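Local atomic coordinates of peptidase family U32 (Geobacillus thermoleovorans, PDB entry 4HE6), a protein that is of unknown function but forms the C-terminal domain of a putative U32-family peptidase. Residues 35-40 / 84-89; 41-46 / 77-82; 54-59 / 70-75. All blocks are in the same frame, centred on the assembly; numbering follows the deposited sequence.

The three contacts belong to one small all-beta domain without helices, and none of them is tied to a known active site or ligand. Contact 1 pairs strands 35-39 and 84-87, and contact 2 joins the loops that leave strand 35-39 and approach strand 84-87, its centre about 11 Å from that of contact 1. They meet where Phe38 N lies 2.9 Å from Phe46 O, a probable hydrogen bond. Contact 3 lies across the chain's centre from contact 1, about 18 Å away centre to centre, and about 19 Å from contact 2. Packing still links it to contact 1: Phe73 CZ is 3.7 Å from Met85 SD.

Contact 1: 35-40 / 84-89; sequences EVEFFG and MMRKEN
Strands 35-39 and 84-87 are antiparallel neighbours in the sheet, with Glu37-Arg86 and Phe39-Met84 as hydrogen-bonded pairs and Val36-Lys87 and Phe38-Met85 as non-hydrogen-bonded ones. Glu37 N bonds Arg86 O at 2.8 Å, and beyond the strand Glu88 N reaches Glu35 O. On the face carrying Glu37, Phe39, Met84 and Arg86, the guanidinium of Arg86 lies flat on the Phe39 ring, centres 3.6 Å apart and planes 8° apart, with NH1 over the ring centre: a cation-pi stack. Arg86 CG lies between the backbone N and the carbonyl carbon (chi1 55°), and the side chain runs extended from there to NE. Met84 CB, in one of two conformers of that residue, lies over the opposite face of the ring. Glu37 runs beside Arg86 in a salt bridge: its single oxygen OE2 accepts from Arg86 NE at 2.8 Å and NH2 at 2.9 Å, gripped side-on. Both bonds lie in the guanidinium plane; NE arrives nearly along the C-O axis of the acid, NH2 from above the carboxylate plane. On the other face Met85 CG sits over the Phe38 ring in a CH-pi contact, and Met85 SD comes within 3.6 Å of Phe38 CZ. Glu88 OE1 stands 3.8 Å from Glu37 OE2. Two in-plane bonds thus fix the Arg86 head, and its positive charge probably eases the repulsion between Glu37 and Glu88.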
loop_
_atom_site.group_PDB
_atom_site.type_symbol
_atom_site.label_atom_id
_atom_site.label_comp_id
_atom_site.label_asym_id
_atom_site.label_seq_id
_atom_site.Cartn_x
_atom_site.Cartn_y
_atom_site.Cartn_z
ATOM N N GLU A 35 3.297 6.997 -7.564
ATOM C CA GLU A 35 2.395 7.724 -6.692
ATOM C C GLU A 35 1.152 6.884 -6.412
ATOM O O GLU A 35 0.540 6.333 -7.348
ATOM C CB GLU A 35 1.954 9.034 -7.317
ATOM C CG GLU A 35 1.432 10.030 -6.298
ATOM C CD GLU A 35 2.487 10.649 -5.443
ATOM O OE1 GLU A 35 2.096 11.353 -4.469
ATOM O OE2 GLU A 35 3.683 10.443 -5.713
ATOM N N VAL A 36 0.760 6.845 -5.142
ATOM C CA VAL A 36 -0.406 6.119 -4.694
ATOM C C VAL A 36 -1.286 7.014 -3.862
ATOM O O VAL A 36 -0.859 8.021 -3.331
ATOM C CB VAL A 36 -0.027 4.818 -3.926
ATOM C CG1 VAL A 36 0.780 3.893 -4.808
ATOM C CG2 VAL A 36 0.705 5.156 -2.660
ATOM N N GLU A 37 -2.522 6.614 -3.712
ATOM C CA GLU A 37 -3.482 7.233 -2.812
ATOM C C GLU A 37 -4.023 6.197 -1.881
ATOM O O GLU A 37 -4.467 5.124 -2.317
ATOM C CB GLU A 37 -4.639 7.877 -3.612
ATOM C CG GLU A 37 -5.534 8.731 -2.713
ATOM C CD GLU A 37 -6.726 9.307 -3.413
ATOM O OE1 GLU A 37 -7.051 10.486 -3.141
ATOM O OE2 GLU A 37 -7.377 8.647 -4.230
ATOM N N PHE A 38 -4.022 6.505 -0.593
ATOM C CA PHE A 38 -4.705 5.718 0.401
ATOM C C PHE A 38 -6.066 6.329 0.657
ATOM O O PHE A 38 -6.233 7.546 0.694
ATOM C CB PHE A 38 -3.894 5.658 1.709
ATOM C CG PHE A 38 -2.660 4.805 1.571
ATOM C CD1 PHE A 38 -1.393 5.380 1.323
ATOM C CD2 PHE A 38 -2.781 3.429 1.658
ATOM C CE1 PHE A 38 -0.312 4.515 1.214
ATOM C CE2 PHE A 38 -1.656 2.618 1.556
ATOM C CZ PHE A 38 -0.411 3.154 1.337
ATOM N N PHE A 39 -7.065 5.427 0.826
ATOM C CA PHE A 39 -8.451 5.891 0.964
ATOM C C PHE A 39 -9.245 4.916 1.793
ATOM O O PHE A 39 -8.791 3.811 2.140
ATOM C CB PHE A 39 -9.053 6.102 -0.422
ATOM C CG PHE A 39 -9.230 4.881 -1.282
ATOM C CD1 PHE A 39 -10.477 4.275 -1.427
ATOM C CD2 PHE A 39 -8.157 4.330 -1.964
ATOM C CE1 PHE A 39 -10.633 3.185 -2.246
ATOM C CE2 PHE A 39 -8.324 3.225 -2.792
ATOM C CZ PHE A 39 -9.554 2.639 -2.946
ATOM N N GLY A 40 -10.429 5.359 2.122
ATOM C CA GLY A 40 -11.391 4.611 2.909
ATOM C C GLY A 40 -11.884 5.431 4.088
ATOM O O GLY A 40 -11.389 6.485 4.416
ATOM N N MET A 84 -7.606 1.111 1.862
ATOM C CA MET A 84 -7.232 0.680 0.534
ATOM C C MET A 84 -6.222 1.630 -0.080
ATOM O O MET A 84 -6.047 2.775 0.340
ATOM C CB MET A 84 -8.522 0.627 -0.301
ATOM C CG MET A 84 -9.653 -0.251 0.242
ATOM S SD MET A 84 -11.154 -0.411 -0.746
ATOM C CE MET A 84 -10.633 -1.256 -2.220
ATOM N N MET A 85 -5.529 1.144 -1.103
ATOM C CA MET A 85 -4.524 1.892 -1.813
ATOM C C MET A 85 -4.746 1.757 -3.310
ATOM O O MET A 85 -4.994 0.655 -3.793
ATOM C CB MET A 85 -3.113 1.330 -1.503
ATOM C CG MET A 85 -2.001 2.212 -2.016
ATOM S SD MET A 85 -0.352 1.473 -1.824
ATOM C CE MET A 85 -0.359 0.399 -3.250
ATOM N N ARG A 86 -4.670 2.850 -4.057
ATOM C CA ARG A 86 -4.804 2.818 -5.516
ATOM C C ARG A 86 -3.681 3.634 -6.116
ATOM O O ARG A 86 -3.127 4.531 -5.513
ATOM C CB ARG A 86 -6.164 3.316 -6.001
ATOM C CG ARG A 86 -6.539 4.690 -5.522
ATOM C CD ARG A 86 -7.946 5.140 -5.945
ATOM N NE ARG A 86 -8.433 6.254 -5.100
ATOM C CZ ARG A 86 -9.636 6.385 -4.594
ATOM N NH1 ARG A 86 -10.622 5.517 -4.787
ATOM N NH2 ARG A 86 -9.936 7.457 -3.832
ATOM N N LYS A 87 -3.324 3.309 -7.349
ATOM C CA LYS A 87 -2.434 4.241 -8.042
ATOM C C LYS A 87 -3.017 5.628 -8.268
ATOM O O LYS A 87 -4.198 5.670 -8.611
ATOM C CB LYS A 87 -2.075 3.562 -9.369
ATOM C CG LYS A 87 -1.295 2.289 -9.041
ATOM C CD LYS A 87 0.176 2.508 -8.969
ATOM C CE LYS A 87 0.946 2.291 -10.254
ATOM N NZ LYS A 87 0.550 1.085 -10.995
ATOM N N GLU A 88 -2.228 6.701 -8.163
ATOM C CA GLU A 88 -2.672 8.118 -8.297
ATOM C C GLU A 88 -2.134 8.622 -9.615
ATOM O O GLU A 88 -0.913 8.716 -9.743
ATOM C CB GLU A 88 -2.120 9.051 -7.203
ATOM C CG GLU A 88 -2.500 10.514 -7.252
ATOM C CD GLU A 88 -3.919 10.852 -6.838
ATOM O OE1 GLU A 88 -4.681 9.915 -6.520
ATOM O OE2 GLU A 88 -4.380 12.015 -6.783
ATOM N N ASN A 89 -3.092 8.938 -10.500
ATOM C CA ASN A 89 -2.801 9.368 -11.859
ATOM C C ASN A 89 -2.117 10.731 -11.858
ATOM O O ASN A 89 -2.528 11.622 -11.097
ATOM C CB ASN A 89 -4.078 9.399 -12.701
ATOM C CG ASN A 89 -4.584 8.035 -13.095
ATOM O OD1 ASN A 89 -5.758 7.770 -13.363
ATOM N ND2 ASN A 89 -3.647 7.102 -13.083
ATOM O OXT ASN A 89 -1.141 10.856 -12.620
#

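Contact 2: 41-46 / 77-82; sequences PEIENF and RPLFPY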
loop_
_atom_site.group_PDB
_atom_site.type_symbol
_atom_site.label_atom_id
_atom_site.label_comp_id
_atom_site.label_asym_id
_atom_site.label_seq_id
_atom_site.Cartn_x
_atom_site.Cartn_y
_atom_site.Cartn_z
ATOM N N PRO A 41 -12.919 4.896 4.747
ATOM C CA PRO A 41 -13.481 5.617 5.836
ATOM C C PRO A 41 -12.408 5.669 6.977
ATOM O O PRO A 41 -11.569 4.770 7.109
ATOM C CB PRO A 41 -14.736 4.846 6.234
ATOM C CG PRO A 41 -14.554 3.520 5.624
ATOM C CD PRO A 41 -13.625 3.655 4.458
ATOM N N GLU A 42 -12.595 6.709 7.710
ATOM C CA GLU A 42 -11.879 6.948 8.975
ATOM C C GLU A 42 -10.526 7.614 8.748
ATOM O O GLU A 42 -9.901 7.973 9.725
ATOM C CB GLU A 42 -11.716 5.731 9.925
ATOM C CG GLU A 42 -13.003 4.929 10.134
ATOM C CD GLU A 42 -12.964 3.913 11.226
ATOM O OE1 GLU A 42 -12.761 4.347 12.393
ATOM O OE2 GLU A 42 -13.158 2.700 11.017
ATOM N N ILE A 43 -10.112 7.788 7.483
ATOM C CA ILE A 43 -8.974 8.626 7.149
ATOM C C ILE A 43 -9.364 9.687 6.126
ATOM O O ILE A 43 -10.209 9.424 5.244
ATOM C CB ILE A 43 -7.733 7.858 6.618
ATOM C CG1 ILE A 43 -7.997 7.122 5.284
ATOM C CG2 ILE A 43 -7.170 6.918 7.657
ATOM C CD1 ILE A 43 -6.732 6.590 4.655
ATOM N N GLU A 44 -8.713 10.849 6.205
ATOM C CA GLU A 44 -8.664 11.714 5.042
ATOM C C GLU A 44 -7.789 11.028 3.993
ATOM O O GLU A 44 -6.656 10.639 4.309
ATOM C CB GLU A 44 -8.144 13.116 5.375
ATOM C CG GLU A 44 -8.101 14.014 4.128
ATOM C CD GLU A 44 -7.512 15.366 4.392
ATOM O OE1 GLU A 44 -6.472 15.440 5.050
ATOM O OE2 GLU A 44 -8.124 16.345 3.884
ATOM N N ASN A 45 -8.269 10.884 2.788
ATOM C CA ASN A 45 -7.453 10.277 1.743
ATOM C C ASN A 45 -6.221 11.106 1.509
ATOM O O ASN A 45 -6.248 12.345 1.608
ATOM C CB ASN A 45 -8.271 10.215 0.450
ATOM C CG ASN A 45 -9.519 9.393 0.518
ATOM O OD1 ASN A 45 -9.818 8.727 1.526
ATOM N ND2 ASN A 45 -10.294 9.434 -0.544
ATOM N N PHE A 46 -5.111 10.442 1.170
ATOM C CA PHE A 46 -3.867 11.164 0.951
ATOM C C PHE A 46 -3.011 10.416 -0.057
ATOM O O PHE A 46 -3.146 9.200 -0.269
ATOM C CB PHE A 46 -3.094 11.385 2.263
ATOM C CG PHE A 46 -2.515 10.135 2.861
ATOM C CD1 PHE A 46 -1.216 9.707 2.607
ATOM C CD2 PHE A 46 -3.294 9.361 3.726
ATOM C CE1 PHE A 46 -0.714 8.530 3.171
ATOM C CE2 PHE A 46 -2.783 8.210 4.313
ATOM C CZ PHE A 46 -1.509 7.814 4.065
ATOM N N ARG A 77 1.207 9.013 6.500
ATOM C CA ARG A 77 0.205 9.276 7.551
ATOM C C ARG A 77 -0.278 7.945 8.077
ATOM O O ARG A 77 -0.113 6.929 7.385
ATOM C CB ARG A 77 -1.000 10.026 7.016
ATOM C CG ARG A 77 -0.711 11.328 6.291
ATOM C CD ARG A 77 -2.000 12.014 5.954
ATOM N NE ARG A 77 -1.873 13.215 5.189
ATOM C CZ ARG A 77 -2.868 14.018 4.868
ATOM N NH1 ARG A 77 -4.096 13.688 5.193
ATOM N NH2 ARG A 77 -2.608 15.112 4.182
ATOM N N PRO A 78 -0.877 7.939 9.259
ATOM C CA PRO A 78 -1.443 6.698 9.794
ATOM C C PRO A 78 -2.505 6.116 8.905
ATOM O O PRO A 78 -3.249 6.818 8.183
ATOM C CB PRO A 78 -2.010 7.116 11.152
ATOM C CG PRO A 78 -1.132 8.306 11.573
ATOM C CD PRO A 78 -0.948 9.053 10.252
ATOM N N LEU A 79 -2.599 4.784 8.962
ATOM C CA LEU A 79 -3.555 3.948 8.264
ATOM C C LEU A 79 -4.195 2.979 9.232
ATOM O O LEU A 79 -3.581 2.609 10.237
ATOM C CB LEU A 79 -2.869 3.139 7.157
ATOM C CG LEU A 79 -2.298 4.006 6.048
ATOM C CD1 LEU A 79 -1.423 3.139 5.121
ATOM C CD2 LEU A 79 -3.366 4.711 5.235
ATOM N N PHE A 80 -5.416 2.579 8.895
ATOM C CA PHE A 80 -6.045 1.497 9.628
ATOM C C PHE A 80 -6.101 0.243 8.795
ATOM O O PHE A 80 -6.124 0.309 7.569
ATOM C CB PHE A 80 -7.461 1.891 10.001
ATOM C CG PHE A 80 -7.568 3.037 10.918
ATOM C CD1 PHE A 80 -7.835 4.312 10.487
ATOM C CD2 PHE A 80 -7.375 2.809 12.294
ATOM C CE1 PHE A 80 -7.913 5.384 11.346
ATOM C CE2 PHE A 80 -7.447 3.868 13.166
ATOM C CZ PHE A 80 -7.720 5.141 12.711
ATOM N N PRO A 81 -6.136 -0.923 9.417
ATOM C CA PRO A 81 -6.339 -2.165 8.665
ATOM C C PRO A 81 -7.579 -2.024 7.806
ATOM O O PRO A 81 -8.621 -1.561 8.208
ATOM C CB PRO A 81 -6.520 -3.180 9.773
ATOM C CG PRO A 81 -5.703 -2.640 10.929
ATOM C CD PRO A 81 -5.990 -1.167 10.866
ATOM N N TYR A 82 -7.403 -2.451 6.541
ATOM C CA TYR A 82 -8.448 -2.548 5.530
ATOM C C TYR A 82 -8.824 -1.238 4.887
ATOM O O TYR A 82 -9.715 -1.203 4.040
ATOM C CB TYR A 82 -9.664 -3.412 5.997
ATOM C CG TYR A 82 -9.090 -4.754 6.400
ATOM C CD1 TYR A 82 -8.808 -5.076 7.686
ATOM C CD2 TYR A 82 -8.689 -5.672 5.429
ATOM C CE1 TYR A 82 -8.224 -6.271 8.091
ATOM C CE2 TYR A 82 -8.104 -6.853 5.786
ATOM C CZ TYR A 82 -7.867 -7.157 7.095
ATOM O OH TYR A 82 -7.261 -8.340 7.467
HETATM O O HOH W 1 -5.166 11.224 6.557
HETATM O O HOH W 2 -4.732 17.292 4.470
#
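Phe46 and Arg77 make the close-packed part of this contact between the loop running into strand 46-49 and the loop before strand 84-87. Arg77 CB lies over the Phe46 ring, 3.9 Å from its centroid, as a CH-pi contact, and CD follows at 3.7 Å from Phe46 CG. The Arg77 side chain is extended from CG to NE, and its guanidinium ends with one face over Phe46 CB, 14° from the ring plane. Leu79 CD2 meets the ring edge at 3.7 Å from Phe46 CE2, and Ile43 CD1 touches the same methyl. An alanine in place of Phe46 would probably leave the Arg77 methylenes and Leu79 CD2 without the ring they rest on. The outer side is wetter and looser. Arg77 NH1 makes a salt bridge to Glu44 OE1 at 3.0 Å, on the anti side and 27° out of the carboxylate plane. One water links NH1 to Glu44 O, another joins NH2 to OE1. Toward the far end, the exposed Phe80 turns its ring edge to Ile43 CG2 and Glu42 O. Inward, Phe46, first residue of strand 46-49, and Leu79 pack on Phe38 of strand 35-39, and Leu79 also touches Val12 of strand 10-16.

Contact 3: 54-59 / 70-75; sequences WDEDGN and IVKFKV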
loop_
_atom_site.group_PDB
_atom_site.type_symbol
_atom_site.label_atom_id
_atom_site.label_comp_id
_atom_site.label_asym_id
_atom_site.label_seq_id
_atom_site.Cartn_x
_atom_site.Cartn_y
_atom_site.Cartn_z
ATOM N N TRP A 54 9.712 -3.815 0.769
ATOM C CA TRP A 54 10.344 -5.058 1.198
ATOM C C TRP A 54 9.256 -6.081 1.501
ATOM O O TRP A 54 8.095 -5.768 1.726
ATOM C CB TRP A 54 11.296 -4.885 2.345
ATOM C CG TRP A 54 10.839 -4.161 3.564
ATOM C CD1 TRP A 54 10.433 -4.705 4.758
ATOM C CD2 TRP A 54 10.774 -2.734 3.743
ATOM N NE1 TRP A 54 10.110 -3.727 5.637
ATOM C CE2 TRP A 54 10.311 -2.499 5.029
ATOM C CE3 TRP A 54 11.034 -1.638 2.910
ATOM C CZ2 TRP A 54 10.104 -1.214 5.577
ATOM C CZ3 TRP A 54 10.845 -0.369 3.432
ATOM C CH2 TRP A 54 10.394 -0.176 4.733
ATOM N N ASP A 55 9.665 -7.350 1.450
ATOM C CA ASP A 55 8.760 -8.442 1.807
ATOM C C ASP A 55 8.867 -8.722 3.327
ATOM O O ASP A 55 9.621 -8.078 4.048
ATOM C CB ASP A 55 9.038 -9.644 0.901
ATOM C CG ASP A 55 10.340 -10.319 1.160
ATOM O OD1 ASP A 55 11.006 -10.070 2.179
ATOM O OD2 ASP A 55 10.717 -11.124 0.295
ATOM N N GLU A 56 8.073 -9.685 3.777
ATOM C CA GLU A 56 8.050 -9.981 5.194
ATOM C C GLU A 56 9.316 -10.650 5.679
ATOM O O GLU A 56 9.511 -10.815 6.883
ATOM C CB GLU A 56 6.809 -10.798 5.547
ATOM C CG GLU A 56 5.545 -9.940 5.291
ATOM C CD GLU A 56 4.300 -10.482 5.932
ATOM O OE1 GLU A 56 3.882 -11.616 5.677
ATOM O OE2 GLU A 56 3.753 -9.670 6.721
ATOM N N ASP A 57 10.220 -11.058 4.784
ATOM C CA ASP A 57 11.530 -11.608 5.074
ATOM C C ASP A 57 12.641 -10.570 4.935
ATOM O O ASP A 57 13.807 -10.947 5.120
ATOM C CB ASP A 57 11.799 -12.812 4.184
ATOM C CG ASP A 57 10.767 -13.881 4.532
ATOM O OD1 ASP A 57 10.468 -14.125 5.718
ATOM O OD2 ASP A 57 10.203 -14.455 3.606
ATOM N N GLY A 58 12.296 -9.311 4.726
ATOM C CA GLY A 58 13.239 -8.214 4.654
ATOM C C GLY A 58 13.997 -8.087 3.347
ATOM O O GLY A 58 14.966 -7.324 3.266
ATOM N N ASN A 59 13.564 -8.810 2.311
ATOM C CA ASN A 59 14.160 -8.610 0.999
ATOM C C ASN A 59 13.577 -7.364 0.351
ATOM O O ASN A 59 12.348 -7.250 0.327
ATOM C CB ASN A 59 13.860 -9.778 0.057
ATOM C CG ASN A 59 14.308 -11.083 0.623
ATOM O OD1 ASN A 59 15.499 -11.296 0.907
ATOM N ND2 ASN A 59 13.376 -11.981 0.880
ATOM N N ILE A 70 2.325 -10.142 0.254
ATOM C CA ILE A 70 2.346 -9.157 1.338
ATOM C C ILE A 70 3.658 -8.378 1.279
ATOM O O ILE A 70 4.748 -8.978 1.205
ATOM C CB ILE A 70 2.151 -9.828 2.695
ATOM C CG1 ILE A 70 0.814 -10.564 2.787
ATOM C CG2 ILE A 70 2.276 -8.776 3.781
ATOM C CD1 ILE A 70 0.668 -11.479 3.970
ATOM N N VAL A 71 3.581 -7.062 1.261
ATOM C CA VAL A 71 4.769 -6.226 1.189
ATOM C C VAL A 71 4.664 -5.144 2.308
ATOM O O VAL A 71 3.591 -4.927 2.889
ATOM C CB VAL A 71 4.982 -5.600 -0.185
ATOM C CG1 VAL A 71 5.070 -6.701 -1.229
ATOM C CG2 VAL A 71 3.901 -4.598 -0.519
ATOM N N LYS A 72 5.781 -4.501 2.562
ATOM C CA LYS A 72 5.896 -3.457 3.571
ATOM C C LYS A 72 6.604 -2.246 2.996
ATOM O O LYS A 72 7.501 -2.369 2.160
ATOM C CB LYS A 72 6.654 -4.000 4.765
ATOM C CG LYS A 72 5.939 -5.150 5.459
ATOM C CD LYS A 72 6.678 -5.684 6.660
ATOM C CE LYS A 72 5.808 -6.626 7.492
ATOM N NZ LYS A 72 6.168 -6.470 8.937
ATOM N N PHE A 73 6.222 -1.073 3.478
ATOM C CA PHE A 73 6.852 0.164 3.112
ATOM C C PHE A 73 6.401 1.266 4.065
ATOM O O PHE A 73 5.350 1.149 4.725
ATOM C CB PHE A 73 6.595 0.566 1.654
ATOM C CG PHE A 73 5.183 0.552 1.195
ATOM C CD1 PHE A 73 4.565 -0.593 0.723
ATOM C CD2 PHE A 73 4.442 1.752 1.232
ATOM C CE1 PHE A 73 3.266 -0.576 0.295
ATOM C CE2 PHE A 73 3.145 1.747 0.794
ATOM C CZ PHE A 73 2.555 0.590 0.304
ATOM N N LYS A 74 7.173 2.316 4.135
ATOM C CA LYS A 74 6.844 3.485 4.920
ATOM C C LYS A 74 5.687 4.256 4.306
ATOM O O LYS A 74 5.658 4.457 3.089
ATOM C CB LYS A 74 8.062 4.400 5.064
ATOM C CG LYS A 74 7.922 5.482 6.062
ATOM C CD LYS A 74 8.599 5.130 7.400
ATOM C CE LYS A 74 9.446 6.304 7.850
ATOM N NZ LYS A 74 10.276 6.844 6.708
ATOM N N VAL A 75 4.779 4.735 5.166
ATOM C CA VAL A 75 3.714 5.613 4.707
ATOM C C VAL A 75 3.751 6.910 5.465
ATOM O O VAL A 75 4.228 7.025 6.608
ATOM C CB VAL A 75 2.329 4.918 4.781
ATOM C CG1 VAL A 75 2.305 3.693 3.808
ATOM C CG2 VAL A 75 1.964 4.516 6.197
HETATM O O HOH W 3 6.152 -11.105 2.101
#
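Trp54 lays one face of its indole largely over main chain: Lys72 O and Phe73 CA sit above the ring, toward its rim. The site pairs the weakly bonded strand 53-55 antiparallel with strand 70-74 through the hydrogen-bonded pair Trp54-Lys72, Trp54 N to Lys72 O at 3.0 Å and Lys72 N to Trp54 O at 2.8 Å. Trp54 CG lies between the backbone N and the carbonyl carbon (chi1 51°), and the two side chains cross at about a right angle. Lys72 CB lies 3.9 Å from the centroid of the five-membered ring of Trp54, and Phe73 CA 4.2 Å from that of the six-membered ring, both CH-pi contacts. Glu56 settles its carboxylate on Ile70, with OE2 3.4 Å from CG2. Lys72 NZ stays 4.6 Å from Glu56 OE2, beyond a salt bridge. One water spans Glu56 N and Ile70 O. On its other side strand 70-74 bonds to strand 21-26. A type I turn runs from Asp55 to Gly58. Asp57 N to Asp55 OD1 makes an Asx turn; Asn59 N reaches the same oxygen from the opposite face of the carboxylate. Asn59 ND2 meets the syn lone pair of Asp55 OD2 at 2.9 Å, nearly straight at 170°.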